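Local coordinates for protein perosamine synthetase (Caulobacter crescentus, PDB 3BN1) that catalyses the pyridoxal 5'-phosphate-dependent transfer of an amino group from L-glutamate to GDP-4-keto-6-deoxy-D-mannose, forming GDP-perosamine for the O-antigen of lipopolysaccharide, at residues D49-V53 against K172-L176; A65-A69 against C179-S183; L68-A72 against K208-R213; I139-P144 against A166-G170; L6-S10 against D360-V364. All blocks are in the same frame, centred on the assembly; numbering follows the deposited sequence.

Contact 1 (D49-V53 against K172-L176); sequences DYCGV and KSGSL
Residues 172-175 form a type II β turn laid against the C-terminal end of helix 38-51, which finishes in a Schellman motif at G52 (phi/psi 73/35°). The CA atoms of C51 and K172 lie 5.4 Å apart, those of V53 and S175 5.9 Å. K172 reaches back along the helix end: its NZ donates to Y50 O (3.0 Å) and sits over the face of the Y50 ring, a cation-pi contact 3.6 Å from the centroid and 21° off the normal. The t rotamer of Y50 brings the ring to this ammonium. S173 (-55/147°) turns its O to C51 SG at 3.7 Å. G174 follows at 98/-19°, the positive phi of the third turn position; a β carbon would crowd C51 SG. S175 N closes the turn on K172 O (3.2 Å), reinforced by S175 OG to K172 O (2.6 Å), while V53 CG1 packs on S175 CA at 3.6 Å. One water joins C51 O, K172 N and S175 OG at 3.1, 3.1 and 3.2 Å. Around this junction, Y50 also touches V249 and L253 of helix 249-266, C51 and S173 meet F182 of strand 179-183, and K172 touches T167 of strand 167-168.

Contact 2 (A65-A69 against C179-S183); sequences ALHLA and CATFS
T181 packs against A65 and A69 of helix 62-72, its CB 3.9 Å from A65 CB and its CG2 4.2 Å from A69 CB. With chi1 near +66°, its OG1 comes to 3.1 Å from L66 CD2, a close van der Waals contact; L66 (m, t) starts sideways, yet brings CD2 there. The helix 65-69 and the extended strand 179-183 run nearly antiparallel, at 162°, with axes 8.3 Å apart at closest approach. The CA atoms of A65 and T181 are 6.0 Å apart, those of A69 and C179 7.3 Å. This is a helix covering one face of the mixed central sheet of the aspartate aminotransferase (type I) fold, and small alanines allow the close approach. C179 and T181 point to the helix, A180 and F182 away from it, where F182 meets F47 edge-to-face. At the C-terminal end of the strand, S183 OG bonds to the phosphate oxygen OP1 of the pyridoxal-phosphate lysine at position 188. A69 CB meets C179 SG at 4.0 Å.

Contact 3 (L68-A72 against K208-R213); sequences LALVA and KMRLLR
Apolar contacts dominate this helix-helix packing. A72 forms the closest backbone approach, its CA 5.5 Å from that of M209, with A72 CB 3.4 Å from M209 CG. The extended M209 side chain (m, t, t) continues past it to place CE 4.0 Å from A69 CB. L68, in the t, p rotamer, drives CD1 against L212 CB at a tight 3.2 Å, and its CD2 lies 3.9 Å from R213 CB. L212 (m, t) answers with CD1 at 3.8 Å from V71 CG1 and 4.2 Å from A72 CB. The two segments cross at 121°, axes 9.2 Å apart, so helix 62-72 and helix 203-213 pack obliquely on one face of the central sheet of the aminotransferase fold. I198 of strand 196-200 is touched by L68, A69 and M209, which seats both helices on the sheet. Contacts with polar groups are few: K208 CE rests 3.6 Å from A72 O, and L68 CD1 lies 3.8 Å from both M209 O and R213 N. The guanidinium of R213 leads away, to a salt bridge with E44.

Contact 4 (I139-P144 against A166-G170); sequences ICDMDP and ATYRG
The hydroxyl of Y168 is satisfied both ways: OH donates to D141 OD1 at 2.5 Å and accepts from D143 N at 3.1 Å, with a nearly straight N-H...O angle of 171°. D141 occupies the N-cap position of helix 142-151, but its side chain makes no capping bond, so the phenol takes up a first-turn amide instead. D141 (phi -75°, psi 82°) is also the centre of an inverse gamma turn. A weak bond from M142 N to C140 O (2.8 Å) closes it; M142 N lies 3.3 Å from Y168 OH at too poor an angle to bond. R169 NH1 donates to D143 OD2 (2.7 Å), a salt bridge at the guanidinium edge, near its plane, whereas D141 OD1 sits over one face, a long 3.8 Å from R169 NH2 and held by charge alone. Y168 ends the first strand of the two-stranded hairpin 167-172, and R169 (38/50°) and G170 (87/7°) turn it with positive phi; the bonds of Y168 and R169 to D141 and D143 tie this hairpin to the start of the helix. Outside the pair, C140 N bonds to H134 ND1 and T167 OG1 to R284 N. M142 CB sits over one face of the Y168 ring (chi1 t), a CH-pi contact 4.1 Å from the centroid. I139 places CD1 3.6 Å from A166 CB and CG2 3.8 Å from Y168 CB; the I139 and Y168 CA atoms are 6.6 Å apart.

Contact 5 (L6-S10 against D360-V364); sequences LPRIS and DIDRV
R363 NH1 donates to P7 O over a very short 2.5 Å, at an N-H...O angle of 166°, and R363 NH2 adds a weak second bond to the same oxygen at 3.3 Å and 122°. P7 O thus accepts from both nitrogens at the guanidinium edge, near its plane; R363 reaches it from helix 358-371 in an extended conformation (chi1 to chi3 all t). The contact fastens the N-terminal arm, an irregular extended segment, onto the C-terminal helix, so that the first modelled residues of the chain lie beside a helix from its far end, in the smaller C-terminal part of the aminotransferase fold. R363 NH2 has a further weak bond to L312 O, and the arm itself is held by backbone bonds of I9 to G313 and E315. D360, whose OD2 bonds to T357 N, also borders I9 with its CB and backbone O. L6 CB covers one face of the guanidinium, with L6 CD1 3.3 Å from R363 NH2, though L6 is poorly ordered. The main apolar contribution is I9 (m, t), pointing at the helix with its CA 7.1 Å from that of D360: I9 CD1 lies 3.3 Å from R363 NH1, 3.7 Å from D360 O and 4.1 Å from D360 CB. V364, which also touches Y263 of helix 249-266, faces I9: I9 CG2 to V364 CG2 is 4.3 Å.

In the fold
From the N terminus, residues 6-10 are paired only after nearly the whole chain, when 360-364 closes contact 5, whose loop encloses the other four and which touches none of them. The end of helix 38-51 opens contact 1, closed by the turn at 172-176. Helix 62-72 opens contacts 2 and 3 together, sharing L68 and A69; strand 179-183 closes the former, helix 203-213 the latter, so both cross contact 1. Contact 4, a short loop, nests inside all of these. Contacts 1 and 4 meet where S173 and A166 are joined by a backbone hydrogen bond, and contacts 1 and 2 through F182, linking hairpin, helix end and central sheet; M209 and C179 join contacts 2 and 3.

Contact 1 (D49-V53 against K172-L176)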
# COMPACT_ATOMS: atom_id res chain seq x y z
N ASP A 49 -11.36 -14.86 -13.96
CA ASP A 49 -12.20 -15.36 -15.06
C ASP A 49 -12.19 -14.36 -16.21
O ASP A 49 -12.11 -14.73 -17.37
CB ASP A 49 -13.69 -15.52 -14.63
CG ASP A 49 -13.88 -16.45 -13.45
OD1 ASP A 49 -13.03 -17.33 -13.19
OD2 ASP A 49 -14.94 -16.30 -12.80
N TYR A 50 -12.30 -13.08 -15.92
CA TYR A 50 -12.32 -12.14 -17.03
C TYR A 50 -11.05 -12.20 -17.82
O TYR A 50 -11.07 -12.17 -19.05
CB TYR A 50 -12.59 -10.76 -16.51
CG TYR A 50 -12.67 -9.74 -17.60
CD1 TYR A 50 -13.72 -9.71 -18.50
CD2 TYR A 50 -11.64 -8.81 -17.77
CE1 TYR A 50 -13.78 -8.72 -19.51
CE2 TYR A 50 -11.70 -7.81 -18.74
CZ TYR A 50 -12.77 -7.79 -19.62
OH TYR A 50 -12.80 -6.83 -20.62
N CYS A 51 -9.94 -12.37 -17.12
CA CYS A 51 -8.66 -12.55 -17.79
C CYS A 51 -8.38 -13.96 -18.30
O CYS A 51 -7.38 -14.19 -19.00
CB CYS A 51 -7.51 -12.18 -16.86
SG CYS A 51 -7.58 -10.37 -16.59
N GLY A 52 -9.22 -14.90 -17.91
CA GLY A 52 -9.02 -16.27 -18.36
C GLY A 52 -7.83 -16.95 -17.68
O GLY A 52 -7.21 -17.85 -18.24
N VAL A 53 -7.56 -16.64 -16.42
CA VAL A 53 -6.41 -17.30 -15.79
C VAL A 53 -6.89 -17.93 -14.52
O VAL A 53 -8.02 -17.66 -14.09
CB VAL A 53 -5.32 -16.28 -15.39
CG1 VAL A 53 -4.69 -15.61 -16.57
CG2 VAL A 53 -5.88 -15.26 -14.43
N LYS A 172 -6.56 -12.57 -23.31
CA LYS A 172 -6.74 -11.29 -22.64
C LYS A 172 -5.40 -10.83 -22.06
O LYS A 172 -4.53 -11.67 -21.79
CB LYS A 172 -7.70 -11.54 -21.48
CG LYS A 172 -9.15 -11.38 -21.93
CD LYS A 172 -9.71 -9.99 -21.70
CE LYS A 172 -11.11 -9.94 -22.33
NZ LYS A 172 -12.05 -10.80 -21.52
N SER A 173 -5.22 -9.51 -21.90
CA SER A 173 -4.02 -8.99 -21.19
C SER A 173 -4.08 -9.73 -19.83
O SER A 173 -5.16 -10.05 -19.32
CB SER A 173 -4.20 -7.48 -20.88
OG SER A 173 -5.52 -7.30 -20.36
N GLY A 174 -2.92 -10.01 -19.25
CA GLY A 174 -2.86 -10.67 -17.97
C GLY A 174 -2.64 -12.17 -18.06
O GLY A 174 -2.17 -12.76 -17.08
N SER A 175 -2.92 -12.77 -19.22
CA SER A 175 -2.78 -14.24 -19.34
C SER A 175 -1.55 -14.62 -20.12
O SER A 175 -1.36 -15.83 -20.37
CB SER A 175 -3.97 -14.86 -20.15
OG SER A 175 -4.10 -14.23 -21.42
N LEU A 176 -0.82 -13.59 -20.59
CA LEU A 176 0.31 -13.81 -21.50
C LEU A 176 1.67 -14.13 -20.91
O LEU A 176 2.38 -14.97 -21.45
CB LEU A 176 0.48 -12.62 -22.47
CG LEU A 176 -0.79 -12.30 -23.23
CD1 LEU A 176 -0.93 -10.81 -23.37
CD2 LEU A 176 -0.83 -13.03 -24.59
O HOH W 1 -7.05 -15.26 -21.92

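Contact 2 (A65-A69 against C179-S183)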
# COMPACT_ATOMS: atom_id res chain seq x y z
N ALA A 65 1.73 -4.08 -6.59
CA ALA A 65 1.42 -5.25 -7.38
C ALA A 65 2.71 -5.61 -8.09
O ALA A 65 3.20 -6.76 -8.02
CB ALA A 65 0.34 -4.89 -8.42
N LEU A 66 3.27 -4.65 -8.82
CA LEU A 66 4.51 -4.97 -9.49
C LEU A 66 5.59 -5.45 -8.55
O LEU A 66 6.24 -6.47 -8.78
CB LEU A 66 4.98 -3.70 -10.20
CG LEU A 66 4.25 -3.48 -11.52
CD1 LEU A 66 4.53 -2.02 -12.10
CD2 LEU A 66 4.63 -4.56 -12.54
N HIS A 67 5.84 -4.68 -7.49
CA HIS A 67 6.84 -5.06 -6.50
C HIS A 67 6.57 -6.47 -6.01
O HIS A 67 7.46 -7.33 -6.01
CB HIS A 67 6.92 -4.04 -5.29
CG HIS A 67 8.00 -4.35 -4.28
ND1 HIS A 67 7.95 -3.95 -2.95
CD2 HIS A 67 9.20 -4.99 -4.41
CE1 HIS A 67 9.04 -4.36 -2.32
NE2 HIS A 67 9.81 -5.00 -3.18
N LEU A 68 5.33 -6.70 -5.57
CA LEU A 68 5.00 -8.00 -5.06
C LEU A 68 5.30 -9.11 -6.08
O LEU A 68 5.91 -10.14 -5.76
CB LEU A 68 3.51 -8.03 -4.69
CG LEU A 68 2.99 -9.36 -4.14
CD1 LEU A 68 3.75 -9.72 -2.84
CD2 LEU A 68 1.52 -9.17 -3.85
N ALA A 69 4.84 -8.97 -7.32
CA ALA A 69 5.06 -10.06 -8.29
C ALA A 69 6.57 -10.32 -8.53
O ALA A 69 7.03 -11.47 -8.68
CB ALA A 69 4.35 -9.67 -9.60
N CYS A 179 3.28 -13.79 -15.19
CA CYS A 179 2.27 -13.16 -14.34
C CYS A 179 2.08 -11.79 -14.94
O CYS A 179 2.68 -11.45 -15.98
CB CYS A 179 2.68 -13.06 -12.86
SG CYS A 179 4.29 -12.20 -12.68
N ALA A 180 1.17 -11.02 -14.38
CA ALA A 180 0.97 -9.67 -14.97
C ALA A 180 0.37 -8.86 -13.86
O ALA A 180 -0.22 -9.43 -12.92
CB ALA A 180 -0.06 -9.73 -16.09
N THR A 181 0.40 -7.53 -14.03
CA THR A 181 -0.19 -6.64 -13.03
C THR A 181 -1.10 -5.60 -13.70
O THR A 181 -1.00 -5.27 -14.90
CB THR A 181 0.87 -5.96 -12.17
OG1 THR A 181 1.58 -5.10 -13.04
CG2 THR A 181 1.90 -6.98 -11.67
N PHE A 182 -2.04 -5.15 -12.88
CA PHE A 182 -3.00 -4.15 -13.27
C PHE A 182 -3.15 -3.10 -12.19
O PHE A 182 -2.90 -3.35 -10.99
CB PHE A 182 -4.39 -4.76 -13.47
CG PHE A 182 -4.45 -5.77 -14.55
CD1 PHE A 182 -4.12 -7.12 -14.28
CD2 PHE A 182 -4.85 -5.40 -15.83
CE1 PHE A 182 -4.13 -8.07 -15.31
CE2 PHE A 182 -5.03 -6.35 -16.83
CZ PHE A 182 -4.63 -7.69 -16.59
N SER A 183 -3.61 -1.96 -12.64
CA SER A 183 -3.83 -0.81 -11.76
C SER A 183 -5.30 -0.36 -11.80
O SER A 183 -5.90 -0.21 -12.87
CB SER A 183 -3.04 0.38 -12.27
OG SER A 183 -3.40 1.53 -11.51

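Contact 3 (L68-A72 against K208-R213)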
# COMPACT_ATOMS: atom_id res chain seq x y z
N LEU A 68 5.33 -6.70 -5.57
CA LEU A 68 5.00 -8.00 -5.06
C LEU A 68 5.30 -9.11 -6.08
O LEU A 68 5.91 -10.14 -5.76
CB LEU A 68 3.51 -8.03 -4.69
CG LEU A 68 2.99 -9.36 -4.14
CD1 LEU A 68 3.75 -9.72 -2.84
CD2 LEU A 68 1.52 -9.17 -3.85
N ALA A 69 4.84 -8.97 -7.32
CA ALA A 69 5.06 -10.06 -8.29
C ALA A 69 6.57 -10.32 -8.53
O ALA A 69 7.03 -11.47 -8.68
CB ALA A 69 4.35 -9.67 -9.60
N LEU A 70 7.37 -9.26 -8.61
CA LEU A 70 8.80 -9.46 -8.87
C LEU A 70 9.43 -10.22 -7.70
O LEU A 70 10.24 -11.13 -7.86
CB LEU A 70 9.50 -8.11 -8.93
CG LEU A 70 9.12 -7.37 -10.20
CD1 LEU A 70 9.56 -5.89 -10.18
CD2 LEU A 70 9.56 -8.09 -11.52
N VAL A 71 9.08 -9.78 -6.50
CA VAL A 71 9.67 -10.43 -5.34
C VAL A 71 9.27 -11.92 -5.36
O VAL A 71 10.13 -12.80 -5.23
CB VAL A 71 9.28 -9.75 -4.04
CG1 VAL A 71 9.79 -10.59 -2.84
CG2 VAL A 71 9.92 -8.29 -3.96
N ALA A 72 7.99 -12.20 -5.61
CA ALA A 72 7.47 -13.58 -5.72
C ALA A 72 8.20 -14.40 -6.77
O ALA A 72 8.55 -15.54 -6.53
CB ALA A 72 6.00 -13.59 -6.06
N LYS A 208 2.92 -17.88 -3.16
CA LYS A 208 4.02 -17.08 -2.62
C LYS A 208 3.59 -15.60 -2.59
O LYS A 208 3.96 -14.86 -1.69
CB LYS A 208 5.21 -17.21 -3.57
CG LYS A 208 6.49 -17.75 -2.99
CD LYS A 208 7.22 -18.65 -4.02
CE LYS A 208 6.76 -18.44 -5.48
NZ LYS A 208 7.39 -19.32 -6.55
N MET A 209 2.86 -15.19 -3.62
CA MET A 209 2.34 -13.84 -3.76
C MET A 209 1.35 -13.61 -2.62
O MET A 209 1.41 -12.55 -1.98
CB MET A 209 1.68 -13.66 -5.12
CG MET A 209 2.65 -13.45 -6.30
SD MET A 209 1.77 -13.66 -7.89
CE MET A 209 3.09 -13.40 -9.14
N ARG A 210 0.46 -14.58 -2.34
CA ARG A 210 -0.46 -14.34 -1.23
C ARG A 210 0.31 -14.32 0.11
O ARG A 210 -0.01 -13.53 1.01
CB ARG A 210 -1.63 -15.33 -1.20
CG ARG A 210 -2.14 -15.72 -2.58
CD ARG A 210 -3.65 -16.05 -2.55
NE ARG A 210 -4.29 -16.18 -3.87
CZ ARG A 210 -5.09 -15.25 -4.42
NH1 ARG A 210 -5.59 -15.49 -5.62
NH2 ARG A 210 -5.43 -14.13 -3.77
N LEU A 211 1.35 -15.15 0.21
CA LEU A 211 2.19 -15.18 1.40
C LEU A 211 2.80 -13.79 1.70
O LEU A 211 2.71 -13.25 2.82
CB LEU A 211 3.32 -16.20 1.23
CG LEU A 211 4.14 -16.32 2.54
CD1 LEU A 211 3.37 -16.75 3.77
CD2 LEU A 211 5.26 -17.30 2.24
N LEU A 212 3.45 -13.23 0.68
CA LEU A 212 4.09 -11.88 0.82
C LEU A 212 3.12 -10.75 1.01
O LEU A 212 3.36 -9.82 1.77
CB LEU A 212 4.90 -11.57 -0.43
CG LEU A 212 6.15 -12.46 -0.62
CD1 LEU A 212 6.59 -12.43 -2.10
CD2 LEU A 212 7.32 -11.96 0.31
N ARG A 213 2.01 -10.83 0.32
CA ARG A 213 0.97 -9.79 0.40
C ARG A 213 0.49 -9.62 1.82
O ARG A 213 0.24 -8.50 2.27
CB ARG A 213 -0.22 -10.17 -0.48
CG ARG A 213 -1.30 -9.07 -0.47
CD ARG A 213 -2.52 -9.44 -1.29
NE ARG A 213 -3.18 -10.63 -0.74
CZ ARG A 213 -4.28 -11.19 -1.25
NH1 ARG A 213 -4.96 -10.70 -2.31
NH2 ARG A 213 -4.74 -12.29 -0.67

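Contact 4 (I139-P144 against A166-G170)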
# COMPACT_ATOMS: atom_id res chain seq x y z
N ILE A 139 -1.83 -4.08 -26.19
CA ILE A 139 -0.84 -5.17 -25.85
C ILE A 139 0.42 -5.16 -26.74
O ILE A 139 0.32 -4.99 -27.96
CB ILE A 139 -1.55 -6.55 -25.81
CG1 ILE A 139 -2.61 -6.56 -24.68
CG2 ILE A 139 -0.54 -7.69 -25.65
CD1 ILE A 139 -3.58 -7.73 -24.61
N CYS A 140 1.61 -5.32 -26.15
CA CYS A 140 2.83 -5.37 -26.96
C CYS A 140 2.78 -6.61 -27.84
O CYS A 140 1.91 -7.47 -27.68
CB CYS A 140 4.02 -5.61 -26.04
SG CYS A 140 4.25 -4.28 -24.81
N ASP A 141 3.72 -6.68 -28.79
CA ASP A 141 3.79 -7.84 -29.68
C ASP A 141 4.36 -9.04 -28.94
O ASP A 141 5.56 -9.34 -29.01
CB ASP A 141 4.61 -7.52 -30.93
CG ASP A 141 4.28 -8.48 -32.09
OD1 ASP A 141 3.38 -9.34 -32.00
OD2 ASP A 141 4.90 -8.35 -33.16
N MET A 142 3.47 -9.69 -28.21
CA MET A 142 3.84 -10.77 -27.31
C MET A 142 4.54 -12.00 -27.81
O MET A 142 5.46 -12.49 -27.19
CB MET A 142 2.70 -11.13 -26.35
CG MET A 142 2.28 -9.97 -25.49
SD MET A 142 3.63 -9.39 -24.39
CE MET A 142 4.03 -10.89 -23.38
N ASP A 143 4.10 -12.48 -28.97
CA ASP A 143 4.69 -13.69 -29.45
C ASP A 143 6.19 -13.55 -29.65
O ASP A 143 6.98 -14.33 -29.13
CB ASP A 143 3.89 -14.15 -30.67
CG ASP A 143 2.54 -14.79 -30.30
OD1 ASP A 143 2.28 -15.01 -29.08
OD2 ASP A 143 1.76 -15.08 -31.24
N PRO A 144 6.66 -12.54 -30.36
CA PRO A 144 8.12 -12.46 -30.51
C PRO A 144 8.84 -12.30 -29.16
O PRO A 144 9.97 -12.73 -28.97
CB PRO A 144 8.32 -11.17 -31.35
CG PRO A 144 7.02 -10.77 -31.80
CD PRO A 144 5.96 -11.74 -31.38
N ALA A 166 -7.92 -5.71 -22.87
CA ALA A 166 -7.27 -5.82 -24.17
C ALA A 166 -7.05 -7.30 -24.48
O ALA A 166 -6.99 -8.15 -23.59
CB ALA A 166 -5.88 -4.98 -24.15
N THR A 167 -6.91 -7.65 -25.75
CA THR A 167 -6.66 -9.05 -26.09
C THR A 167 -5.57 -9.09 -27.17
O THR A 167 -5.31 -8.12 -27.89
CB THR A 167 -7.91 -9.79 -26.66
OG1 THR A 167 -8.36 -9.06 -27.82
CG2 THR A 167 -9.01 -9.90 -25.62
N TYR A 168 -4.98 -10.27 -27.32
CA TYR A 168 -3.89 -10.46 -28.26
C TYR A 168 -4.00 -11.90 -28.74
O TYR A 168 -3.92 -12.85 -27.95
CB TYR A 168 -2.57 -10.27 -27.50
CG TYR A 168 -1.34 -10.51 -28.34
CD1 TYR A 168 -0.78 -9.46 -29.09
CD2 TYR A 168 -0.77 -11.80 -28.46
CE1 TYR A 168 0.30 -9.66 -29.93
CE2 TYR A 168 0.35 -12.03 -29.31
CZ TYR A 168 0.89 -10.95 -30.05
OH TYR A 168 2.02 -11.12 -30.86
N ARG A 169 -4.19 -12.04 -30.04
CA ARG A 169 -4.27 -13.37 -30.64
C ARG A 169 -5.01 -14.41 -29.78
O ARG A 169 -4.54 -15.54 -29.54
CB ARG A 169 -2.89 -13.81 -31.07
CG ARG A 169 -2.31 -12.80 -32.08
CD ARG A 169 -0.94 -13.25 -32.45
NE ARG A 169 -0.26 -12.28 -33.36
CZ ARG A 169 1.03 -12.32 -33.74
NH1 ARG A 169 1.85 -13.29 -33.32
NH2 ARG A 169 1.55 -11.40 -34.55
N GLY A 170 -6.19 -13.97 -29.34
CA GLY A 170 -7.21 -14.72 -28.61
C GLY A 170 -7.13 -14.79 -27.09
O GLY A 170 -7.90 -15.52 -26.44

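Contact 5 (L6-S10 against D360-V364)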
# COMPACT_ATOMS: atom_id res chain seq x y z
N LEU A 6 -19.18 26.39 -20.14
CA LEU A 6 -18.46 25.20 -20.61
C LEU A 6 -17.72 24.51 -19.48
O LEU A 6 -16.70 24.98 -18.96
CB LEU A 6 -17.46 25.56 -21.72
CG LEU A 6 -16.34 26.51 -21.26
CD1 LEU A 6 -15.25 26.77 -22.30
CD2 LEU A 6 -16.84 27.83 -20.65
N PRO A 7 -18.23 23.38 -19.04
CA PRO A 7 -17.48 22.69 -18.05
C PRO A 7 -16.17 22.27 -18.75
O PRO A 7 -16.04 22.11 -19.98
CB PRO A 7 -18.34 21.46 -17.79
CG PRO A 7 -18.86 21.14 -19.15
CD PRO A 7 -19.14 22.49 -19.77
N ARG A 8 -15.19 22.03 -17.91
CA ARG A 8 -13.89 21.52 -18.31
C ARG A 8 -14.06 20.07 -18.73
O ARG A 8 -14.86 19.28 -18.24
CB ARG A 8 -12.96 21.52 -17.09
CG ARG A 8 -11.88 22.58 -17.18
CD ARG A 8 -10.91 22.37 -16.05
NE ARG A 8 -9.72 21.63 -16.45
CZ ARG A 8 -8.82 22.08 -17.32
NH1 ARG A 8 -8.99 23.27 -17.91
NH2 ARG A 8 -7.74 21.34 -17.57
N ILE A 9 -13.21 19.72 -19.67
CA ILE A 9 -13.20 18.35 -20.12
C ILE A 9 -11.93 17.78 -19.45
O ILE A 9 -10.81 18.32 -19.60
CB ILE A 9 -13.17 18.40 -21.68
CG1 ILE A 9 -14.61 18.52 -22.23
CG2 ILE A 9 -12.45 17.18 -22.24
CD1 ILE A 9 -14.64 19.16 -23.64
N SER A 10 -12.09 16.70 -18.68
CA SER A 10 -10.94 16.05 -18.02
C SER A 10 -10.43 14.87 -18.84
O SER A 10 -11.21 14.24 -19.55
CB SER A 10 -11.26 15.61 -16.59
OG SER A 10 -12.62 15.78 -16.27
N ASP A 360 -18.32 16.90 -26.70
CA ASP A 360 -17.05 17.08 -25.98
C ASP A 360 -15.91 16.84 -26.96
O ASP A 360 -14.91 17.57 -26.95
CB ASP A 360 -16.87 15.99 -24.92
CG ASP A 360 -17.81 16.12 -23.72
OD1 ASP A 360 -18.34 17.23 -23.53
OD2 ASP A 360 -17.98 15.14 -22.96
N ILE A 361 -16.05 15.76 -27.74
CA ILE A 361 -15.03 15.38 -28.68
C ILE A 361 -14.98 16.43 -29.76
O ILE A 361 -13.91 16.89 -30.15
CB ILE A 361 -15.13 13.96 -29.24
CG1 ILE A 361 -15.16 12.91 -28.10
CG2 ILE A 361 -14.08 13.76 -30.35
CD1 ILE A 361 -14.14 13.22 -26.92
N ASP A 362 -16.14 16.90 -30.20
CA ASP A 362 -16.09 17.97 -31.18
C ASP A 362 -15.22 19.16 -30.68
O ASP A 362 -14.40 19.76 -31.40
CB ASP A 362 -17.52 18.45 -31.39
CG ASP A 362 -18.30 17.56 -32.34
OD1 ASP A 362 -17.64 16.84 -33.13
OD2 ASP A 362 -19.55 17.58 -32.32
N ARG A 363 -15.43 19.48 -29.42
CA ARG A 363 -14.77 20.59 -28.71
C ARG A 363 -13.27 20.38 -28.65
O ARG A 363 -12.50 21.28 -28.96
CB ARG A 363 -15.34 20.64 -27.30
CG ARG A 363 -14.86 21.85 -26.55
CD ARG A 363 -15.72 22.16 -25.30
NE ARG A 363 -14.95 22.97 -24.36
CZ ARG A 363 -14.98 22.86 -23.04
NH1 ARG A 363 -15.80 21.99 -22.43
NH2 ARG A 363 -14.23 23.68 -22.31
N VAL A 364 -12.83 19.18 -28.30
CA VAL A 364 -11.40 18.91 -28.25
C VAL A 364 -10.81 19.11 -29.65
O VAL A 364 -9.75 19.68 -29.88
CB VAL A 364 -11.26 17.40 -27.88
CG1 VAL A 364 -9.80 16.92 -27.95
CG2 VAL A 364 -11.73 17.22 -26.50